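Side-chain contacts in uncharacterized protein orp (Desulfovibrio gigas, PDB 2WFB), which is of unknown function but, as the orange protein, carries a mixed molybdenum-copper sulphide cluster, absent from this apo form: residues Glu12-Asp17 against Ala40-Asn45; Pro22-Gly25 against Gly29-Val32. One frame throughout, in Å; residues are numbered along the deposited sequence.

Contact 1. Residues Glu12-Asp17 against Ala40-Asn45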
ATOM      1  N   GLU A  12      -6.387  -7.632   2.751  1.00 18.52           N
ATOM      2  CA  GLU A  12      -7.471  -8.465   2.273  1.00 20.75           C
ATOM      3  C   GLU A  12      -8.764  -8.135   3.025  1.00 22.42           C
ATOM      4  O   GLU A  12      -9.838  -8.637   2.689  1.00 23.73           O
ATOM      5  CB  GLU A  12      -7.041  -9.958   2.362  1.00 21.19           C
ATOM      6  CG  GLU A  12      -6.138 -10.370   1.161  1.00 23.03           C
ATOM      7  CD  GLU A  12      -5.090 -11.436   1.454  1.00 26.38           C
ATOM      8  OE1 GLU A  12      -5.092 -12.035   2.543  1.00 26.69           O
ATOM      9  OE2 GLU A  12      -4.253 -11.691   0.565  1.00 26.18           O
ATOM     10  N   GLY A  13      -8.652  -7.226   3.994  1.00 22.99           N
ATOM     11  CA  GLY A  13      -9.722  -6.821   4.899  1.00 23.23           C
ATOM     12  C   GLY A  13      -9.106  -6.128   6.126  1.00 24.07           C
ATOM     13  O   GLY A  13      -7.883  -5.945   6.201  1.00 23.04           O
ATOM     14  N   PRO A  14      -9.941  -5.742   7.101  1.00 24.43           N
ATOM     15  CA  PRO A  14      -9.440  -4.968   8.264  1.00 24.76           C
ATOM     16  C   PRO A  14      -8.601  -5.804   9.244  1.00 24.83           C
ATOM     17  O   PRO A  14      -8.755  -7.016   9.287  1.00 25.29           O
ATOM     18  CB  PRO A  14     -10.724  -4.467   8.955  1.00 25.06           C
ATOM     19  CG  PRO A  14     -11.878  -4.835   8.034  1.00 25.24           C
ATOM     20  CD  PRO A  14     -11.401  -5.938   7.124  1.00 24.82           C
ATOM     21  N   GLY A  15      -7.710  -5.162  10.003  1.00 24.83           N
ATOM     22  CA  GLY A  15      -6.975  -5.845  11.066  1.00 24.32           C
ATOM     23  C   GLY A  15      -5.482  -5.887  10.844  1.00 24.46           C
ATOM     24  O   GLY A  15      -5.019  -6.099   9.724  1.00 24.94           O
ATOM     25  N   LEU A  16      -4.721  -5.712  11.918  1.00 23.72           N
ATOM     26  CA  LEU A  16      -3.273  -5.717  11.825  1.00 23.58           C
ATOM     27  C   LEU A  16      -2.683  -7.102  11.609  1.00 22.83           C
ATOM     28  O   LEU A  16      -1.562  -7.235  11.150  1.00 22.79           O
ATOM     29  CB  LEU A  16      -2.657  -5.054  13.059  1.00 24.33           C
ATOM     30  CG  LEU A  16      -2.727  -3.516  13.100  1.00 25.24           C
ATOM     31  CD1 LEU A  16      -2.294  -3.009  14.467  1.00 26.29           C
ATOM     32  CD2 LEU A  16      -1.868  -2.896  12.011  1.00 24.61           C
ATOM     33  N   ASP A  17      -3.442  -8.145  11.921  1.00 22.25           N
ATOM     34  CA  ASP A  17      -2.901  -9.486  11.822  1.00 21.98           C
ATOM     35  C   ASP A  17      -3.384 -10.290  10.626  1.00 20.70           C
ATOM     36  O   ASP A  17      -3.024 -11.451  10.488  1.00 20.89           O
ATOM     37  CB  ASP A  17      -3.050 -10.228  13.154  1.00 22.90           C
ATOM     38  CG  ASP A  17      -2.239  -9.562  14.275  1.00 26.27           C
ATOM     39  OD1 ASP A  17      -0.990  -9.403  14.127  1.00 28.21           O
ATOM     40  OD2 ASP A  17      -2.862  -9.172  15.289  1.00 30.99           O
ATOM     41  N   ALA A  40      -4.047   2.945  13.555  1.00 30.38           N
ATOM     42  CA  ALA A  40      -4.353   2.342  12.258  1.00 28.40           C
ATOM     43  C   ALA A  40      -5.814   2.541  11.836  1.00 27.21           C
ATOM     44  O   ALA A  40      -6.710   2.556  12.674  1.00 27.35           O
ATOM     45  CB  ALA A  40      -4.012   0.858  12.296  1.00 28.30           C
ATOM     46  N   GLU A  41      -6.056   2.693  10.538  1.00 24.92           N
ATOM     47  CA  GLU A  41      -7.417   2.678  10.012  1.00 23.24           C
ATOM     48  C   GLU A  41      -7.458   1.747   8.799  1.00 21.76           C
ATOM     49  O   GLU A  41      -6.419   1.445   8.220  1.00 21.66           O
ATOM     50  CB  GLU A  41      -7.890   4.089   9.619  1.00 23.82           C
ATOM     51  CG  GLU A  41      -7.016   4.768   8.570  1.00 26.23           C
ATOM     52  CD  GLU A  41      -7.601   6.062   7.978  1.00 30.87           C
ATOM     53  OE1 GLU A  41      -6.906   6.674   7.122  1.00 33.69           O
ATOM     54  OE2 GLU A  41      -8.726   6.459   8.357  1.00 29.67           O
ATOM     55  N   TYR A  42      -8.652   1.293   8.433  1.00 19.96           N
ATOM     56  CA  TYR A  42      -8.850   0.519   7.222  1.00 19.07           C
ATOM     57  C   TYR A  42      -9.550   1.363   6.160  1.00 18.49           C
ATOM     58  O   TYR A  42     -10.621   1.927   6.405  1.00 19.14           O
ATOM     59  CB  TYR A  42      -9.624  -0.780   7.518  1.00 19.03           C
ATOM     60  CG  TYR A  42      -9.870  -1.622   6.292  1.00 18.09           C
ATOM     61  CD1 TYR A  42      -8.860  -2.405   5.753  1.00 20.64           C
ATOM     62  CD2 TYR A  42     -11.115  -1.623   5.670  1.00 21.17           C
ATOM     63  CE1 TYR A  42      -9.075  -3.183   4.616  1.00 21.14           C
ATOM     64  CE2 TYR A  42     -11.349  -2.379   4.534  1.00 20.91           C
ATOM     65  CZ  TYR A  42     -10.328  -3.158   4.016  1.00 22.44           C
ATOM     66  OH  TYR A  42     -10.565  -3.912   2.904  1.00 23.18           O
ATOM     67  N   VAL A  43      -8.922   1.469   4.996  1.00 17.78           N
ATOM     68  CA  VAL A  43      -9.421   2.244   3.862  1.00 17.53           C
ATOM     69  C   VAL A  43      -9.917   1.247   2.817  1.00 18.13           C
ATOM     70  O   VAL A  43      -9.133   0.476   2.258  1.00 16.63           O
ATOM     71  CB  VAL A  43      -8.330   3.194   3.279  1.00 17.26           C
ATOM     72  CG1 VAL A  43      -8.837   3.954   2.055  1.00 16.39           C
ATOM     73  CG2 VAL A  43      -7.881   4.201   4.330  1.00 17.76           C
ATOM     74  N   ASP A  44     -11.229   1.250   2.600  1.00 18.27           N
ATOM     75  CA  ASP A  44     -11.881   0.346   1.653  1.00 19.44           C
ATOM     76  C   ASP A  44     -11.500   0.672   0.198  1.00 18.66           C
ATOM     77  O   ASP A  44     -11.487   1.830  -0.195  1.00 19.17           O
ATOM     78  CB  ASP A  44     -13.406   0.399   1.849  1.00 20.31           C
ATOM     79  CG  ASP A  44     -14.121  -0.638   1.033  1.00 24.04           C
ATOM     80  OD1 ASP A  44     -14.145  -1.800   1.471  1.00 28.29           O
ATOM     81  OD2 ASP A  44     -14.636  -0.297  -0.051  1.00 27.31           O
ATOM     82  N   ASN A  45     -11.187  -0.345  -0.589  1.00 17.69           N
ATOM     83  CA  ASN A  45     -10.791  -0.155  -1.991  1.00 17.95           C
ATOM     84  C   ASN A  45     -11.785  -0.811  -2.969  1.00 19.25           C
ATOM     85  O   ASN A  45     -11.435  -1.146  -4.112  1.00 18.99           O
ATOM     86  CB  ASN A  45      -9.363  -0.702  -2.230  1.00 16.21           C
ATOM     87  CG  ASN A  45      -8.793  -0.274  -3.565  1.00 15.11           C
ATOM     88  OD1 ASN A  45      -8.931   0.880  -3.965  1.00 15.48           O
ATOM     89  ND2 ASN A  45      -8.156  -1.204  -4.271  1.00 14.00           N
TER
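The loop leaving strand 6-11 folds P14 over the ring of Y42 on strand 40-44, an outer strand of the mixed sheet, with G13 alongside, and so illustrates how an aromatic on an outer strand packs against an irregular connection by van der Waals and CH-pi contacts. Y42 sends its side chain toward the loop, with CG anti to the backbone N (chi1 180°), which carries the phenol along the G13-P14 peptide. P14 lies over one face of the ring. Its N stands 3.6 Å above the ring plane, displaced toward the rim, while CG of P14 makes a CH-pi contact with the Y42 ring, 4.2 Å from the centroid and 15° off the normal. Nearer the root of the tyrosine, P14 CB approaches Y42 CG at 4.0 Å, and P14 CA lies 3.6 Å from Y42 CD1. Farther out, the flat peptide takes over from the pyrrolidine: G13 C is 3.3 Å from Y42 CE1, and G13 CA is 3.6 Å from Y42 OH. The phenol is thus followed from CB to its hydroxyl by two consecutive loop residues.

A looser second touch lies farther along. One terminal methyl of L16, CD2, comes within 4.3 Å of A40 CB, the end of the leucine reaching closer to the strand than its root; both side chains also rest on V33 of strand 29-34.

Farther along the loop, R101 of helix 100-108 forms a salt bridge with D17 and a backbone bond with L16. Strand 40-44 pairs antiparallel with strand 29-34, and the loop lies against Y42 on it, while the neighbouring V43 packs on V62 of helix 55-66.

Contact 2. Residues Pro22-Gly25 against Gly29-Val32. With PO4 (phosphate ion), chain B.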
ATOM      1  N   PRO A  22      -1.417  -9.592  -1.952  1.00 15.99           N
ATOM      2  CA  PRO A  22      -0.359  -9.497  -2.967  1.00 16.40           C
ATOM      3  C   PRO A  22      -0.650  -8.480  -4.077  1.00 16.50           C
ATOM      4  O   PRO A  22       0.255  -8.101  -4.802  1.00 16.69           O
ATOM      5  CB  PRO A  22      -0.288 -10.906  -3.576  1.00 16.21           C
ATOM      6  CG  PRO A  22      -1.080 -11.762  -2.708  1.00 17.32           C
ATOM      7  CD  PRO A  22      -2.050 -10.919  -1.947  1.00 16.27           C
ATOM      8  N   ARG A  23      -1.894  -8.037  -4.202  1.00 15.40           N
ATOM      9  CA  ARG A  23      -2.253  -7.164  -5.303  1.00 15.22           C
ATOM     10  C   ARG A  23      -2.399  -5.755  -4.817  1.00 14.55           C
ATOM     11  O   ARG A  23      -2.669  -5.508  -3.632  1.00 14.15           O
ATOM     12  CB  ARG A  23      -3.554  -7.625  -5.936  1.00 16.28           C
ATOM     13  CG  ARG A  23      -3.387  -8.919  -6.634  1.00 18.92           C
ATOM     14  CD  ARG A  23      -4.683  -9.626  -6.645  1.00 25.32           C
ATOM     15  NE  ARG A  23      -5.375  -9.216  -7.824  1.00 26.39           N
ATOM     16  CZ  ARG A  23      -6.689  -9.213  -7.979  1.00 26.41           C
ATOM     17  NH1 ARG A  23      -7.510  -9.586  -7.005  1.00 29.21           N
ATOM     18  NH2 ARG A  23      -7.168  -8.822  -9.128  1.00 20.62           N
ATOM     19  N   PHE A  24      -2.196  -4.821  -5.728  1.00 14.40           N
ATOM     20  CA  PHE A  24      -2.300  -3.414  -5.374  1.00 13.78           C
ATOM     21  C   PHE A  24      -3.604  -2.754  -5.832  1.00 14.09           C
ATOM     22  O   PHE A  24      -4.445  -2.421  -5.007  1.00 14.70           O
ATOM     23  CB  PHE A  24      -1.094  -2.599  -5.842  1.00 12.34           C
ATOM     24  CG  PHE A  24      -1.313  -1.118  -5.699  1.00 13.70           C
ATOM     25  CD1 PHE A  24      -1.465  -0.545  -4.427  1.00 11.30           C
ATOM     26  CD2 PHE A  24      -1.451  -0.308  -6.820  1.00 12.81           C
ATOM     27  CE1 PHE A  24      -1.703   0.813  -4.291  1.00 13.09           C
ATOM     28  CE2 PHE A  24      -1.698   1.046  -6.677  1.00 14.54           C
ATOM     29  CZ  PHE A  24      -1.814   1.604  -5.383  1.00 13.83           C
ATOM     30  N   GLY A  25      -3.775  -2.562  -7.141  1.00 14.46           N
ATOM     31  CA  GLY A  25      -4.938  -1.839  -7.663  1.00 14.00           C
ATOM     32  C   GLY A  25      -6.264  -2.465  -7.291  1.00 14.68           C
ATOM     33  O   GLY A  25      -7.256  -1.754  -7.073  1.00 14.33           O
ATOM     34  N   GLY A  29      -8.511  -3.498   0.204  1.00 13.19           N
ATOM     35  CA  GLY A  29      -8.349  -2.236   0.888  1.00 12.87           C
ATOM     36  C   GLY A  29      -6.921  -2.084   1.371  1.00 13.14           C
ATOM     37  O   GLY A  29      -6.037  -2.859   0.988  1.00 12.60           O
ATOM     38  N   PHE A  30      -6.714  -1.082   2.225  1.00 13.16           N
ATOM     39  CA  PHE A  30      -5.400  -0.708   2.745  1.00 13.42           C
ATOM     40  C   PHE A  30      -5.547  -0.461   4.213  1.00 13.87           C
ATOM     41  O   PHE A  30      -6.441   0.273   4.632  1.00 14.11           O
ATOM     42  CB  PHE A  30      -4.877   0.592   2.111  1.00 13.19           C
ATOM     43  CG  PHE A  30      -4.994   0.624   0.618  1.00 14.00           C
ATOM     44  CD1 PHE A  30      -4.098  -0.064  -0.174  1.00 15.92           C
ATOM     45  CD2 PHE A  30      -6.020   1.333   0.008  1.00 15.83           C
ATOM     46  CE1 PHE A  30      -4.221  -0.063  -1.568  1.00 17.98           C
ATOM     47  CE2 PHE A  30      -6.139   1.338  -1.385  1.00 19.75           C
ATOM     48  CZ  PHE A  30      -5.232   0.647  -2.163  1.00 19.33           C
ATOM     49  N   VAL A  31      -4.686  -1.085   4.999  1.00 14.16           N
ATOM     50  CA  VAL A  31      -4.547  -0.718   6.390  1.00 15.38           C
ATOM     51  C   VAL A  31      -3.486   0.380   6.416  1.00 16.40           C
ATOM     52  O   VAL A  31      -2.348   0.166   5.996  1.00 16.98           O
ATOM     53  CB  VAL A  31      -4.123  -1.913   7.264  1.00 15.55           C
ATOM     54  CG1 VAL A  31      -3.796  -1.449   8.710  1.00 16.46           C
ATOM     55  CG2 VAL A  31      -5.206  -2.944   7.304  1.00 14.98           C
ATOM     56  N   VAL A  32      -3.883   1.565   6.870  1.00 17.33           N
ATOM     57  CA  VAL A  32      -3.000   2.721   6.929  1.00 18.56           C
ATOM     58  C   VAL A  32      -2.576   2.944   8.384  1.00 19.95           C
ATOM     59  O   VAL A  32      -3.433   3.113   9.242  1.00 19.70           O
ATOM     60  CB  VAL A  32      -3.706   3.990   6.428  1.00 18.06           C
ATOM     61  CG1 VAL A  32      -2.718   5.179   6.448  1.00 18.01           C
ATOM     62  CG2 VAL A  32      -4.268   3.770   5.033  1.00 19.02           C
TER
HETATM   63  P   PO4 B1121      -2.056  -2.991 -10.640  1.00 20.16           P
HETATM   64  O1  PO4 B1121      -1.975  -3.605  -9.304  1.00 20.13           O
HETATM   65  O2  PO4 B1121      -0.700  -2.480 -10.993  1.00 22.11           O
HETATM   66  O3  PO4 B1121      -2.512  -3.999 -11.635  1.00 20.78           O
HETATM   67  O4  PO4 B1121      -3.038  -1.846 -10.596  1.00 21.45           O
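The nearest CA atoms of segment 22-25 and of residues 29-32 on strand 29-34, those of F24 and G29, are 8.8 Å apart, so the rings of F24 and F30 must bridge the gap. Both do so with their far ends. The F24 CB points away from the strand, but with CG anti to the backbone N (chi1 170°) the ring swings back; F30 instead keeps CG beside its own N and anti to the carbonyl carbon (chi1 -48°). The rings meet obliquely, CE1 of F24 lying 3.8 Å from CE1 of F30 and 4.1 Å from F30 CZ. Their centroids are 6.0 Å apart and the planes make an angle of 44°, which matches neither a parallel stack nor a T-shape. Each phenylalanine also packs on T10 of strand 6-11 and on A59 and L63 of helix 55-66, leaving both buried.

At its root, F24 CB lies 3.7 Å from O1 of a bound phosphate, probably from the crystallisation liquor; this oxygen is near the ring plane, at the ring edge, and accepts a nearly straight hydrogen bond from G25 N at 3.0 Å. G77 N and K120 NZ are also hydrogen-bonded to the phosphate. The ion thus lies beside the buried aromatic pair, between loop atoms and the C-terminal lysine, next to the hydrophobic layer between sheet and helix in a ribonuclease H-like alpha/beta fold.

Contacts 1 and 2 share two neighbouring antiparallel strands, and their centres lie only 8 Å apart. Backbone pairing joins the strands: V43 N lies 2.8 Å from F30 O, and V32 N lies 2.9 Å from E41 O, both probable hydrogen bonds. Contact 1 occupies the surface, whereas contact 2 is buried under helix 55-66, so one pair of strands serves both an outer loop and the core. Y42 OH comes 3.4 Å from G29 N, as packing. N45, just past strand 40-44, holds G25 O through ND2 and touches F30, linking the end of contact 1 to the residue whose N binds the phosphate.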